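Local coordinates for tetratricopeptide TPR_2 repeat protein (Thermobaculum terrenum, PDB 5DJS) that combines tetratricopeptide repeats with a glycosyltransferase family 41 region of the GT-B clan and holds uridine-5'-diphosphate in a pocket, at residues 194-199 against 236-241. The protein carries 1 engineered substitution. Residues are numbered along the deposited sequence; the frame is centred on the assembly and turned at random.
Sequences EVYCYS and DGIDIL
Strand 193-199 edges the Rossmann-like parallel sheet of a GT-B-type region, and strand 163-169 separates it from strand 240-243, so the backbones stay apart: Tyr196 CA and Ile238 CA are 8.2 Å from each other. Side chains bridge the gap on the sheet face covered by helix 226-236. Tyr196 and Tyr198, alternate residues of the strand, both point toward segment 236-241, where the chain leaves the helix at Gly237 and turns into strand 240-243. In both, CG stands anti to the carbonyl carbon (chi1 -71° and -61°), so the rings leave the strand alike. Tyr198 meets Asp236 tip to tip. Its OH donates a hydrogen bond of 2.6 Å to Asp236 OD2, on the anti lone pair. Ile238 CG1 lies at the edge of the same ring, 3.3 Å from Tyr198 OH. Ile238 CD1 reaches over one face of Tyr196 in a CH-pi contact, 3.8 Å from the ring centroid. The Tyr196 ring and the Asp236 carboxylate lie at 43° to each other, with Tyr196 CE2 3.5 Å from Asp236 CG. Leu241 CD1 adds an apolar contact to Tyr198 CE2 at 4.2 Å. Asp236 OD2 also forms a salt bridge with Arg219. The buried carboxylate thus has a phenol donor and a cationic partner, which probably favour its charged form and tie the C-terminal helix end to the edge strand.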
loop_
_atom_site.group_PDB
_atom_site.type_symbol
_atom_site.label_atom_id
_atom_site.label_comp_id
_atom_site.label_asym_id
_atom_site.label_seq_id
_atom_site.Cartn_x
_atom_site.Cartn_y
_atom_site.Cartn_z
ATOM N N GLU A 194 -23.115 12.196 1.853
ATOM C CA GLU A 194 -22.317 13.408 2.042
ATOM C C GLU A 194 -20.901 13.038 2.469
ATOM O O GLU A 194 -20.717 12.172 3.322
ATOM C CB GLU A 194 -22.955 14.312 3.089
ATOM C CG GLU A 194 -22.251 15.655 3.221
ATOM C CD GLU A 194 -22.886 16.540 4.252
ATOM O OE1 GLU A 194 -23.707 16.035 5.072
ATOM O OE2 GLU A 194 -22.556 17.749 4.263
ATOM N N VAL A 195 -19.914 13.735 1.916
ATOM C CA VAL A 195 -18.525 13.285 1.973
ATOM C C VAL A 195 -17.641 14.174 2.859
ATOM O O VAL A 195 -17.348 15.332 2.519
ATOM C CB VAL A 195 -17.929 13.156 0.549
ATOM C CG1 VAL A 195 -16.472 12.719 0.606
ATOM C CG2 VAL A 195 -18.725 12.150 -0.281
ATOM N N TYR A 196 -17.227 13.590 3.988
ATOM C CA TYR A 196 -16.229 14.151 4.893
ATOM C C TYR A 196 -14.918 13.419 4.637
ATOM O O TYR A 196 -14.905 12.198 4.489
ATOM C CB TYR A 196 -16.649 13.929 6.355
ATOM C CG TYR A 196 -17.825 14.774 6.829
ATOM C CD1 TYR A 196 -19.106 14.594 6.300
ATOM C CD2 TYR A 196 -17.662 15.744 7.822
ATOM C CE1 TYR A 196 -20.179 15.360 6.729
ATOM C CE2 TYR A 196 -18.734 16.516 8.255
ATOM C CZ TYR A 196 -19.991 16.319 7.702
ATOM O OH TYR A 196 -21.072 17.069 8.110
ATOM N N CYS A 197 -13.814 14.149 4.576
ATOM C CA CYS A 197 -12.480 13.532 4.494
ATOM C C CYS A 197 -11.700 13.919 5.730
ATOM O O CYS A 197 -11.785 15.045 6.166
ATOM C CB CYS A 197 -11.743 13.989 3.246
ATOM S SG CYS A 197 -12.273 13.094 1.779
ATOM N N TYR A 198 -10.955 12.985 6.305
ATOM C CA TYR A 198 -10.081 13.290 7.423
ATOM C C TYR A 198 -8.645 12.944 7.003
ATOM O O TYR A 198 -8.268 11.762 6.939
ATOM C CB TYR A 198 -10.549 12.502 8.629
ATOM C CG TYR A 198 -11.964 12.846 9.070
ATOM C CD1 TYR A 198 -12.219 13.879 9.980
ATOM C CD2 TYR A 198 -13.054 12.127 8.587
ATOM C CE1 TYR A 198 -13.517 14.182 10.381
ATOM C CE2 TYR A 198 -14.355 12.416 8.987
ATOM C CZ TYR A 198 -14.584 13.444 9.881
ATOM O OH TYR A 198 -15.874 13.727 10.276
ATOM N N SER A 199 -7.868 13.985 6.685
ATOM C CA SER A 199 -6.463 13.852 6.225
ATOM C C SER A 199 -5.516 13.731 7.407
ATOM O O SER A 199 -5.326 14.688 8.167
ATOM C CB SER A 199 -6.051 15.067 5.372
ATOM O OG SER A 199 -4.667 15.052 5.023
ATOM N N ASP A 236 -19.535 15.803 13.924
ATOM C CA ASP A 236 -19.872 15.783 12.489
ATOM C C ASP A 236 -21.038 14.849 12.162
ATOM O O ASP A 236 -21.703 15.023 11.152
ATOM C CB ASP A 236 -18.661 15.360 11.649
ATOM C CG ASP A 236 -17.566 16.422 11.594
ATOM O OD1 ASP A 236 -17.860 17.624 11.754
ATOM O OD2 ASP A 236 -16.398 16.053 11.355
ATOM N N GLY A 237 -21.249 13.842 12.999
ATOM C CA GLY A 237 -22.388 12.952 12.890
ATOM C C GLY A 237 -22.194 11.898 11.823
ATOM O O GLY A 237 -23.151 11.556 11.119
ATOM N N ILE A 238 -20.981 11.342 11.741
ATOM C CA ILE A 238 -20.625 10.407 10.670
ATOM C C ILE A 238 -21.333 9.077 10.897
ATOM O O ILE A 238 -21.243 8.507 11.969
ATOM C CB ILE A 238 -19.095 10.170 10.566
ATOM C CG1 ILE A 238 -18.322 11.488 10.355
ATOM C CG2 ILE A 238 -18.755 9.202 9.441
ATOM C CD1 ILE A 238 -18.700 12.282 9.123
ATOM N N ASP A 239 -22.045 8.606 9.872
ATOM C CA ASP A 239 -22.776 7.323 9.929
ATOM C C ASP A 239 -21.906 6.148 9.522
ATOM O O ASP A 239 -22.027 5.060 10.081
ATOM C CB ASP A 239 -23.995 7.376 9.014
ATOM C CG ASP A 239 -24.941 8.490 9.391
ATOM O OD1 ASP A 239 -25.600 8.384 10.451
ATOM O OD2 ASP A 239 -25.012 9.485 8.644
ATOM N N ILE A 240 -21.064 6.373 8.515
ATOM C CA ILE A 240 -20.161 5.360 7.990
ATOM C C ILE A 240 -18.766 5.964 7.963
ATOM O O ILE A 240 -18.532 6.938 7.247
ATOM C CB ILE A 240 -20.595 4.915 6.580
ATOM C CG1 ILE A 240 -22.007 4.318 6.642
ATOM C CG2 ILE A 240 -19.607 3.899 6.013
ATOM C CD1 ILE A 240 -22.615 3.930 5.315
ATOM N N LEU A 241 -17.856 5.406 8.757
ATOM C CA LEU A 241 -16.470 5.876 8.787
ATOM C C LEU A 241 -15.635 4.830 8.086
ATOM O O LEU A 241 -15.790 3.636 8.361
ATOM C CB LEU A 241 -15.994 6.077 10.218
ATOM C CG LEU A 241 -14.742 6.939 10.397
ATOM C CD1 LEU A 241 -15.004 8.402 10.087
ATOM C CD2 LEU A 241 -14.223 6.796 11.828
#